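Long-range contacts in endoglucanase (Clostridium thermocellum, PDB 2YIK), which probably hydrolyses internal beta-1,4-glucosidic bonds of cellulose, as a family 9 glycoside hydrolase with a dockerin domain in its full-length chain: residues I209-S220 with F254-Q264; T397-K408 with A504-F515. All coordinates share one frame; numbering follows the deposited sequence.

Contact 1: I209-S220 with F254-Q264; sequences ITKEKPGTDIIS and FAEKNPKGVVQ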
loop_
_atom_site.group_PDB
_atom_site.type_symbol
_atom_site.label_atom_id
_atom_site.label_comp_id
_atom_site.label_asym_id
_atom_site.label_seq_id
_atom_site.Cartn_x
_atom_site.Cartn_y
_atom_site.Cartn_z
ATOM N N ILE A 209 -12.140 3.761 -14.511
ATOM C CA ILE A 209 -13.406 3.535 -13.821
ATOM C C ILE A 209 -14.260 4.729 -14.233
ATOM O O ILE A 209 -13.796 5.873 -14.266
ATOM C CB ILE A 209 -13.284 3.512 -12.277
ATOM C CG1 ILE A 209 -12.649 2.199 -11.826
ATOM C CG2 ILE A 209 -14.673 3.610 -11.636
ATOM C CD1 ILE A 209 -11.295 2.374 -11.218
ATOM N N THR A 210 -15.515 4.437 -14.529
ATOM C CA THR A 210 -16.483 5.404 -15.004
ATOM C C THR A 210 -17.779 5.182 -14.214
ATOM O O THR A 210 -17.918 4.163 -13.540
ATOM C CB THR A 210 -16.659 5.133 -16.523
ATOM O OG1 THR A 210 -15.871 6.063 -17.271
ATOM C CG2 THR A 210 -18.081 5.168 -16.931
ATOM N N LYS A 211 -18.722 6.117 -14.284
ATOM C CA LYS A 211 -19.976 5.940 -13.562
ATOM C C LYS A 211 -20.803 4.818 -14.202
ATOM O O LYS A 211 -21.803 4.374 -13.637
ATOM C CB LYS A 211 -20.792 7.233 -13.577
ATOM C CG LYS A 211 -21.539 7.495 -14.886
ATOM C CD LYS A 211 -22.082 8.916 -14.941
ATOM C CE LYS A 211 -23.067 9.187 -13.817
ATOM N NZ LYS A 211 -24.453 8.735 -14.170
ATOM N N GLU A 212 -20.377 4.361 -15.376
ATOM C CA GLU A 212 -21.101 3.319 -16.097
ATOM C C GLU A 212 -20.946 1.900 -15.546
ATOM O O GLU A 212 -21.725 1.015 -15.892
ATOM C CB GLU A 212 -20.729 3.386 -17.581
ATOM C CG GLU A 212 -21.035 4.767 -18.163
ATOM C CD GLU A 212 -20.891 4.861 -19.666
ATOM O OE1 GLU A 212 -20.312 3.944 -20.283
ATOM O OE2 GLU A 212 -21.351 5.873 -20.235
ATOM N N LYS A 213 -19.958 1.686 -14.682
ATOM C CA LYS A 213 -19.750 0.373 -14.069
ATOM C C LYS A 213 -19.056 0.608 -12.724
ATOM O O LYS A 213 -18.148 1.423 -12.629
ATOM C CB LYS A 213 -18.894 -0.521 -14.972
ATOM C CG LYS A 213 -19.060 -2.018 -14.696
ATOM C CD LYS A 213 -18.340 -2.875 -15.741
ATOM C CE LYS A 213 -18.631 -4.371 -15.554
ATOM N NZ LYS A 213 -17.836 -5.232 -16.490
ATOM N N PRO A 214 -19.485 -0.102 -11.665
ATOM C CA PRO A 214 -18.890 0.060 -10.333
ATOM C C PRO A 214 -17.390 -0.194 -10.258
ATOM O O PRO A 214 -16.851 -1.041 -10.972
ATOM C CB PRO A 214 -19.677 -0.931 -9.470
ATOM C CG PRO A 214 -21.008 -1.029 -10.177
ATOM C CD PRO A 214 -20.576 -1.092 -11.629
ATOM N N GLY A 215 -16.732 0.559 -9.385
ATOM C CA GLY A 215 -15.305 0.416 -9.178
ATOM C C GLY A 215 -15.028 0.895 -7.772
ATOM O O GLY A 215 -13.942 1.368 -7.461
ATOM N N THR A 216 -16.043 0.749 -6.928
ATOM C CA THR A 216 -16.014 1.180 -5.539
ATOM C C THR A 216 -14.775 0.822 -4.731
ATOM O O THR A 216 -14.253 1.658 -3.995
ATOM C CB THR A 216 -17.245 0.646 -4.807
ATOM O OG1 THR A 216 -18.372 0.738 -5.686
ATOM C CG2 THR A 216 -17.524 1.463 -3.543
ATOM N N ASP A 217 -14.293 -0.407 -4.862
ATOM C CA ASP A 217 -13.124 -0.806 -4.095
ATOM C C ASP A 217 -11.885 0.026 -4.432
ATOM O O ASP A 217 -11.255 0.581 -3.530
ATOM C CB ASP A 217 -12.851 -2.310 -4.267
ATOM C CG ASP A 217 -12.598 -2.707 -5.711
ATOM O OD1 ASP A 217 -13.180 -2.070 -6.618
ATOM O OD2 ASP A 217 -11.824 -3.667 -5.939
ATOM N N ILE A 218 -11.545 0.136 -5.713
ATOM C CA ILE A 218 -10.367 0.915 -6.106
ATOM C C ILE A 218 -10.549 2.416 -5.879
ATOM O O ILE A 218 -9.617 3.093 -5.456
ATOM C CB ILE A 218 -9.977 0.687 -7.600
ATOM C CG1 ILE A 218 -9.405 -0.717 -7.802
ATOM C CG2 ILE A 218 -8.933 1.702 -8.029
ATOM C CD1 ILE A 218 -10.445 -1.778 -7.799
ATOM N N ILE A 219 -11.741 2.936 -6.165
ATOM C CA ILE A 219 -12.013 4.362 -5.972
ATOM C C ILE A 219 -11.807 4.717 -4.493
ATOM O O ILE A 219 -11.136 5.696 -4.170
ATOM C CB ILE A 219 -13.471 4.744 -6.393
ATOM C CG1 ILE A 219 -13.626 4.775 -7.920
ATOM C CG2 ILE A 219 -13.783 6.161 -5.940
ATOM C CD1 ILE A 219 -12.902 3.690 -8.624
ATOM N N SER A 220 -12.372 3.903 -3.605
ATOM C CA SER A 220 -12.251 4.124 -2.167
ATOM C C SER A 220 -10.824 3.933 -1.662
ATOM O O SER A 220 -10.348 4.712 -0.839
ATOM C CB SER A 220 -13.187 3.186 -1.401
ATOM O OG SER A 220 -14.540 3.458 -1.718
ATOM N N PHE A 254 -17.787 10.040 -5.453
ATOM C CA PHE A 254 -18.048 9.266 -6.654
ATOM C C PHE A 254 -18.397 7.837 -6.215
ATOM O O PHE A 254 -19.344 7.240 -6.716
ATOM C CB PHE A 254 -16.798 9.282 -7.545
ATOM C CG PHE A 254 -16.892 8.415 -8.774
ATOM C CD1 PHE A 254 -16.615 7.050 -8.696
ATOM C CD2 PHE A 254 -17.229 8.962 -10.012
ATOM C CE1 PHE A 254 -16.654 6.236 -9.838
ATOM C CE2 PHE A 254 -17.271 8.158 -11.166
ATOM C CZ PHE A 254 -16.986 6.789 -11.075
ATOM N N ALA A 255 -17.634 7.298 -5.269
ATOM C CA ALA A 255 -17.889 5.942 -4.778
ATOM C C ALA A 255 -19.235 5.881 -4.065
ATOM O O ALA A 255 -20.007 4.946 -4.249
ATOM C CB ALA A 255 -16.766 5.492 -3.824
ATOM N N GLU A 256 -19.517 6.894 -3.255
ATOM C CA GLU A 256 -20.764 6.949 -2.502
ATOM C C GLU A 256 -22.004 7.058 -3.387
ATOM O O GLU A 256 -22.954 6.302 -3.231
ATOM C CB GLU A 256 -20.740 8.137 -1.541
ATOM C CG GLU A 256 -21.965 8.230 -0.659
ATOM C CD GLU A 256 -21.966 9.465 0.209
ATOM O OE1 GLU A 256 -20.876 9.971 0.538
ATOM O OE2 GLU A 256 -23.061 9.927 0.579
ATOM N N LYS A 257 -21.966 8.008 -4.315
ATOM C CA LYS A 257 -23.069 8.297 -5.227
ATOM C C LYS A 257 -23.419 7.252 -6.277
ATOM O O LYS A 257 -24.582 7.119 -6.654
ATOM C CB LYS A 257 -22.794 9.619 -5.941
ATOM C CG LYS A 257 -23.406 10.846 -5.272
ATOM C CD LYS A 257 -23.180 10.868 -3.768
ATOM C CE LYS A 257 -23.878 12.078 -3.127
ATOM N NZ LYS A 257 -23.367 13.377 -3.691
ATOM N N ASN A 258 -22.425 6.515 -6.754
ATOM C CA ASN A 258 -22.668 5.529 -7.798
ATOM C C ASN A 258 -22.883 4.097 -7.301
ATOM O O ASN A 258 -22.531 3.762 -6.172
ATOM C CB ASN A 258 -21.516 5.588 -8.808
ATOM C CG ASN A 258 -21.441 6.938 -9.527
ATOM O OD1 ASN A 258 -20.408 7.613 -9.515
ATOM N ND2 ASN A 258 -22.545 7.333 -10.159
ATOM N N PRO A 259 -23.499 3.239 -8.139
ATOM C CA PRO A 259 -23.748 1.843 -7.758
ATOM C C PRO A 259 -22.483 1.163 -7.234
ATOM O O PRO A 259 -21.381 1.386 -7.736
ATOM C CB PRO A 259 -24.265 1.226 -9.057
ATOM C CG PRO A 259 -25.086 2.362 -9.620
ATOM C CD PRO A 259 -24.134 3.545 -9.435
ATOM N N LYS A 260 -22.666 0.323 -6.225
ATOM C CA LYS A 260 -21.573 -0.380 -5.568
ATOM C C LYS A 260 -21.123 -1.679 -6.240
ATOM O O LYS A 260 -21.929 -2.414 -6.810
ATOM C CB LYS A 260 -21.979 -0.668 -4.122
ATOM C CG LYS A 260 -22.457 0.568 -3.348
ATOM C CD LYS A 260 -21.322 1.579 -3.141
ATOM C CE LYS A 260 -21.804 2.853 -2.451
ATOM N NZ LYS A 260 -22.738 3.641 -3.303
ATOM N N GLY A 261 -19.823 -1.954 -6.155
ATOM C CA GLY A 261 -19.264 -3.164 -6.728
ATOM C C GLY A 261 -17.752 -3.067 -6.798
ATOM O O GLY A 261 -17.184 -2.009 -6.526
ATOM N N VAL A 262 -17.087 -4.161 -7.151
ATOM C CA VAL A 262 -15.635 -4.134 -7.265
ATOM C C VAL A 262 -15.256 -4.132 -8.740
ATOM O O VAL A 262 -16.027 -4.578 -9.585
ATOM C CB VAL A 262 -14.975 -5.361 -6.570
ATOM C CG1 VAL A 262 -15.355 -5.387 -5.091
ATOM C CG2 VAL A 262 -15.397 -6.656 -7.262
ATOM N N VAL A 263 -14.085 -3.599 -9.059
ATOM C CA VAL A 263 -13.640 -3.606 -10.441
ATOM C C VAL A 263 -13.488 -5.088 -10.813
ATOM O O VAL A 263 -12.875 -5.867 -10.076
ATOM C CB VAL A 263 -12.303 -2.853 -10.600
ATOM C CG1 VAL A 263 -11.713 -3.111 -11.980
ATOM C CG2 VAL A 263 -12.538 -1.349 -10.413
ATOM N N GLN A 264 -14.073 -5.472 -11.944
ATOM C CA GLN A 264 -14.045 -6.857 -12.411
ATOM C C GLN A 264 -12.754 -7.242 -13.119
ATOM O O GLN A 264 -12.070 -6.393 -13.695
ATOM C CB GLN A 264 -15.235 -7.115 -13.341
ATOM C CG GLN A 264 -16.588 -6.925 -12.681
ATOM C CD GLN A 264 -16.850 -7.957 -11.595
ATOM O OE1 GLN A 264 -16.933 -9.156 -11.872
ATOM N NE2 GLN A 264 -16.976 -7.498 -10.348
HETATM O O HOH W 1 -17.529 -3.454 -11.618
HETATM O O HOH W 2 -19.651 3.227 -6.188
HETATM O O HOH W 3 -10.749 -4.758 -8.337
#
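Thr216, with OG1 beside its own backbone N and opposite the carbonyl carbon (chi1 -39°), and Asp217, with its carboxylate between backbone N and carbonyl carbon (chi1 60°), turn their oxygens to the backbone of Gly261 and Val263. Thr216 OG1 accepts a hydrogen bond from Gly261 N at 3.1 Å. Asp217 OD1 takes Val263 N at 3.0 Å, on its syn side but 31° out of the carboxylate plane. Two alternate backbone amides of the loop are thus held by successive side chains, a simple case of the first turn of a helix gripping an extended loop through side-chain oxygens. Water 1 donates to both Pro214 O and Val262 O, and water 3 joins Asp217 OD2 to Val263 O; Ser275 OG is a further partner of OD2.

Apolar packing flanks this polar seam. Val263 CG2 presses on Ile218 CD1 at 3.4 Å, tighter than usual for two carbons, and also meets Gly215 CA and Ile209 CG1. Farther along, the Phe254 ring points its edge at the Thr210-Lys211 peptide, CZ lying 3.6 Å from Thr210 C, while the Ile219 side chain runs at about a right angle to that of Phe254, its CG1 nearest CD1. Ala255 CB rests against Ile219 CG2, 3.7 Å away.

The contact thereby joins the start of helix 216-233 to the end of helix 238-257 and the loop that follows it. Ile209 and Ile218 lean on strand 177-184, whereas Asp217 and Ser220 touch Asp281 of helix 279-293, a ligand of a bound calcium ion.

Contact 2: T397-K408 with A504-F515; sequences TAAQLIALVYDK and AFVGACAGLYRF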
loop_
_atom_site.group_PDB
_atom_site.type_symbol
_atom_site.label_atom_id
_atom_site.label_comp_id
_atom_site.label_asym_id
_atom_site.label_seq_id
_atom_site.Cartn_x
_atom_site.Cartn_y
_atom_site.Cartn_z
ATOM N N THR A 397 4.432 -8.867 8.554
ATOM C CA THR A 397 4.793 -7.484 8.847
ATOM C C THR A 397 3.563 -6.583 9.016
ATOM O O THR A 397 3.631 -5.576 9.720
ATOM C CB THR A 397 5.760 -6.904 7.775
ATOM O OG1 THR A 397 5.208 -7.058 6.462
ATOM C CG2 THR A 397 7.105 -7.615 7.858
ATOM N N ALA A 398 2.446 -6.957 8.392
ATOM C CA ALA A 398 1.207 -6.193 8.531
ATOM C C ALA A 398 0.717 -6.374 9.965
ATOM O O ALA A 398 0.220 -5.434 10.587
ATOM C CB ALA A 398 0.160 -6.689 7.556
ATOM N N ALA A 399 0.851 -7.589 10.486
ATOM C CA ALA A 399 0.450 -7.867 11.862
ATOM C C ALA A 399 1.382 -7.099 12.793
ATOM O O ALA A 399 0.953 -6.572 13.818
ATOM C CB ALA A 399 0.533 -9.367 12.152
ATOM N N GLN A 400 2.664 -7.050 12.434
ATOM C CA GLN A 400 3.648 -6.322 13.231
ATOM C C GLN A 400 3.239 -4.853 13.315
ATOM O O GLN A 400 3.266 -4.245 14.387
ATOM C CB GLN A 400 5.040 -6.424 12.595
ATOM C CG GLN A 400 5.722 -7.786 12.720
ATOM C CD GLN A 400 7.147 -7.759 12.184
ATOM O OE1 GLN A 400 7.895 -6.815 12.445
ATOM N NE2 GLN A 400 7.532 -8.794 11.439
ATOM N N LEU A 401 2.872 -4.284 12.171
ATOM C CA LEU A 401 2.453 -2.889 12.119
ATOM C C LEU A 401 1.274 -2.658 13.055
ATOM O O LEU A 401 1.313 -1.752 13.884
ATOM C CB LEU A 401 2.065 -2.495 10.693
ATOM C CG LEU A 401 1.537 -1.066 10.516
ATOM C CD1 LEU A 401 2.605 -0.066 10.950
ATOM C CD2 LEU A 401 1.154 -0.839 9.060
ATOM N N ILE A 402 0.235 -3.484 12.927
ATOM C CA ILE A 402 -0.948 -3.352 13.780
ATOM C C ILE A 402 -0.553 -3.492 15.244
ATOM O O ILE A 402 -1.057 -2.774 16.099
ATOM C CB ILE A 402 -2.029 -4.418 13.452
ATOM C CG1 ILE A 402 -2.509 -4.245 12.007
ATOM C CG2 ILE A 402 -3.190 -4.315 14.448
ATOM C CD1 ILE A 402 -3.204 -2.952 11.756
ATOM N N ALA A 403 0.356 -4.416 15.529
ATOM C CA ALA A 403 0.806 -4.629 16.901
ATOM C C ALA A 403 1.452 -3.365 17.481
ATOM O O ALA A 403 1.184 -2.985 18.621
ATOM C CB ALA A 403 1.796 -5.784 16.949
ATOM N N LEU A 404 2.303 -2.724 16.683
ATOM C CA LEU A 404 3.009 -1.518 17.103
ATOM C C LEU A 404 2.083 -0.301 17.207
ATOM O O LEU A 404 2.275 0.558 18.062
ATOM C CB LEU A 404 4.168 -1.258 16.139
ATOM C CG LEU A 404 5.167 -2.429 16.172
ATOM C CD1 LEU A 404 5.968 -2.498 14.885
ATOM C CD2 LEU A 404 6.073 -2.270 17.385
ATOM N N VAL A 405 1.075 -0.240 16.343
ATOM C CA VAL A 405 0.114 0.856 16.380
ATOM C C VAL A 405 -0.759 0.724 17.641
ATOM O O VAL A 405 -1.080 1.716 18.300
ATOM C CB VAL A 405 -0.783 0.852 15.110
ATOM C CG1 VAL A 405 -2.021 1.721 15.328
ATOM C CG2 VAL A 405 0.018 1.364 13.919
ATOM N N TYR A 406 -1.126 -0.508 17.984
ATOM C CA TYR A 406 -1.947 -0.746 19.170
ATOM C C TYR A 406 -1.200 -0.297 20.425
ATOM O O TYR A 406 -1.767 0.389 21.283
ATOM C CB TYR A 406 -2.299 -2.231 19.306
ATOM C CG TYR A 406 -3.208 -2.537 20.478
ATOM C CD1 TYR A 406 -2.690 -2.729 21.759
ATOM C CD2 TYR A 406 -4.588 -2.621 20.309
ATOM C CE1 TYR A 406 -3.524 -2.997 22.840
ATOM C CE2 TYR A 406 -5.431 -2.893 21.379
ATOM C CZ TYR A 406 -4.894 -3.082 22.642
ATOM O OH TYR A 406 -5.719 -3.380 23.704
ATOM N N ASP A 407 0.069 -0.681 20.534
ATOM C CA ASP A 407 0.853 -0.303 21.702
ATOM C C ASP A 407 1.066 1.201 21.773
ATOM O O ASP A 407 1.061 1.778 22.864
ATOM C CB ASP A 407 2.204 -1.033 21.720
ATOM C CG ASP A 407 2.078 -2.483 22.189
ATOM O OD1 ASP A 407 0.951 -2.897 22.533
ATOM O OD2 ASP A 407 3.099 -3.206 22.216
ATOM N N LYS A 408 1.246 1.836 20.618
ATOM C CA LYS A 408 1.443 3.274 20.608
ATOM C C LYS A 408 0.231 3.950 21.236
ATOM O O LYS A 408 0.368 4.871 22.045
ATOM C CB LYS A 408 1.622 3.809 19.189
ATOM C CG LYS A 408 1.653 5.334 19.144
ATOM C CD LYS A 408 1.572 5.882 17.727
ATOM C CE LYS A 408 1.290 7.389 17.748
ATOM N NZ LYS A 408 1.027 7.945 16.390
ATOM N N ALA A 504 3.527 -2.388 4.649
ATOM C CA ALA A 504 3.435 -2.388 6.108
ATOM C C ALA A 504 4.818 -2.560 6.729
ATOM O O ALA A 504 5.066 -2.127 7.853
ATOM C CB ALA A 504 2.493 -3.498 6.595
ATOM N N PHE A 505 5.713 -3.192 5.979
ATOM C CA PHE A 505 7.083 -3.434 6.426
ATOM C C PHE A 505 7.783 -2.118 6.782
ATOM O O PHE A 505 8.515 -2.047 7.771
ATOM C CB PHE A 505 7.836 -4.204 5.325
ATOM C CG PHE A 505 9.326 -4.315 5.543
ATOM C CD1 PHE A 505 9.853 -4.745 6.761
ATOM C CD2 PHE A 505 10.202 -4.032 4.499
ATOM C CE1 PHE A 505 11.234 -4.872 6.941
ATOM C CE2 PHE A 505 11.587 -4.156 4.664
ATOM C CZ PHE A 505 12.107 -4.584 5.885
ATOM N N VAL A 506 7.543 -1.073 5.999
ATOM C CA VAL A 506 8.164 0.216 6.274
ATOM C C VAL A 506 7.730 0.707 7.651
ATOM O O VAL A 506 8.562 1.040 8.495
ATOM C CB VAL A 506 7.775 1.272 5.215
ATOM C CG1 VAL A 506 8.332 2.650 5.608
ATOM C CG2 VAL A 506 8.303 0.845 3.855
ATOM N N GLY A 507 6.419 0.727 7.873
ATOM C CA GLY A 507 5.879 1.181 9.140
ATOM C C GLY A 507 6.310 0.356 10.340
ATOM O O GLY A 507 6.522 0.903 11.429
ATOM N N ALA A 508 6.431 -0.958 10.149
ATOM C CA ALA A 508 6.837 -1.852 11.230
ATOM C C ALA A 508 8.254 -1.511 11.695
ATOM O O ALA A 508 8.538 -1.517 12.889
ATOM C CB ALA A 508 6.765 -3.307 10.768
ATOM N N CYS A 509 9.140 -1.229 10.744
ATOM C CA CYS A 509 10.514 -0.863 11.070
ATOM C C CYS A 509 10.519 0.397 11.921
ATOM O O CYS A 509 11.210 0.455 12.940
ATOM C CB CYS A 509 11.321 -0.614 9.798
ATOM S SG CYS A 509 11.666 -2.101 8.815
ATOM N N ALA A 510 9.743 1.398 11.500
ATOM C CA ALA A 510 9.650 2.657 12.233
ATOM C C ALA A 510 9.089 2.416 13.626
ATOM O O ALA A 510 9.585 2.972 14.607
ATOM C CB ALA A 510 8.759 3.649 11.482
ATOM N N GLY A 511 8.044 1.595 13.696
ATOM C CA GLY A 511 7.416 1.291 14.970
ATOM C C GLY A 511 8.353 0.571 15.925
ATOM O O GLY A 511 8.332 0.826 17.131
ATOM N N LEU A 512 9.162 -0.339 15.393
ATOM C CA LEU A 512 10.117 -1.081 16.215
ATOM C C LEU A 512 11.213 -0.148 16.706
ATOM O O LEU A 512 11.699 -0.279 17.830
ATOM C CB LEU A 512 10.732 -2.237 15.413
ATOM C CG LEU A 512 9.786 -3.424 15.228
ATOM C CD1 LEU A 512 10.296 -4.332 14.124
ATOM C CD2 LEU A 512 9.647 -4.173 16.545
ATOM N N TYR A 513 11.606 0.797 15.861
ATOM C CA TYR A 513 12.639 1.741 16.253
ATOM C C TYR A 513 12.085 2.620 17.368
ATOM O O TYR A 513 12.800 3.014 18.292
ATOM C CB TYR A 513 13.051 2.619 15.074
ATOM C CG TYR A 513 14.188 3.539 15.437
ATOM C CD1 TYR A 513 15.482 3.044 15.608
ATOM C CD2 TYR A 513 13.961 4.894 15.673
ATOM C CE1 TYR A 513 16.529 3.881 16.010
ATOM C CE2 TYR A 513 14.992 5.735 16.077
ATOM C CZ TYR A 513 16.272 5.223 16.244
ATOM O OH TYR A 513 17.288 6.063 16.640
ATOM N N ARG A 514 10.796 2.918 17.278
ATOM C CA ARG A 514 10.141 3.744 18.275
ATOM C C ARG A 514 10.268 3.181 19.687
ATOM O O ARG A 514 10.584 3.909 20.625
ATOM C CB ARG A 514 8.661 3.894 17.932
ATOM C CG ARG A 514 7.876 4.771 18.902
ATOM C CD ARG A 514 6.419 4.895 18.476
ATOM N NE ARG A 514 5.696 5.901 19.244
ATOM C CZ ARG A 514 5.405 7.125 18.803
ATOM N NH1 ARG A 514 5.769 7.503 17.591
ATOM N NH2 ARG A 514 4.757 7.975 19.587
ATOM N N PHE A 515 10.025 1.882 19.835
ATOM C CA PHE A 515 10.073 1.251 21.151
ATOM C C PHE A 515 11.383 0.554 21.505
ATOM O O PHE A 515 11.684 0.386 22.679
ATOM C CB PHE A 515 8.945 0.214 21.290
ATOM C CG PHE A 515 7.560 0.771 21.089
ATOM C CD1 PHE A 515 7.097 1.828 21.865
ATOM C CD2 PHE A 515 6.705 0.212 20.141
ATOM C CE1 PHE A 515 5.803 2.319 21.704
ATOM C CE2 PHE A 515 5.408 0.697 19.972
ATOM C CZ PHE A 515 4.957 1.753 20.758
HETATM O O HOH W 4 4.398 -5.416 4.421
#
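Ala504 opens the interface by setting its CB 3.6 Å from Ala398 CA, with Leu401 CD2 close by. Next, Phe505 meets Thr397: its CB lies near OG1 and its ring obliquely against CG2. Water 4 donates to Thr397 OG1 and weakly accepts from Phe505 N; the same hydroxyl is also bonded to Ala393 O. At Gly507 the bare backbone admits Leu401 CD1 to 3.8 Å from Gly507 C. Ala508 then fits as a knob into the hole formed by Thr397, Gln400, Leu401 and Leu404.

The reciprocal knob is Leu404, seated among Ala508, Gly511, Leu512 and Phe515. With CG opposite its carbonyl carbon (chi1 -62°), the leucine sends CD1 to Ala508 O at 3.4 Å and CD2 toward Gly511 O. Leu512 CG abuts CD1 of the same leucine. Beyond it, Arg514 has the Lys408 chain over one face of its guanidinium, CD 4.1 Å above the plane, while the two cationic ends turn to Glu140 (Lys408) and to Asp412 and Gln144 (Arg514). Phe515 finishes the run, its ring edge facing Leu404 O, 3.7 Å from CE2.

Small residues thus let the axes approach to 8.0 Å at a 42° crossing. Cohesion therefore comes chiefly from apolar shape fit, the charged ends of Lys408 and Arg514 finding partners outside the two segments, where the acidic ones probably ease their like charges.

The two contacts lie on opposite sides of the chain's centre, their own centres 32 Å apart and their nearest atoms about 16 Å apart, without touching. They follow in series: contact 1, on helices 216-233 and 238-257, comes first along the chain, and contact 2 later brings helix 392-408 against helix 499-516. All four segments belong to the family 9 catalytic domain, whose fold is an (alpha/alpha)6 barrel. Contact 1 ties the far ends of two consecutive helices, its segments 34 residues apart, whereas contact 2 spans 96 residues, including helix 416-428. One thus fastens a consecutive pair on one side of the domain, and the other unites helices distant in sequence on the opposite side.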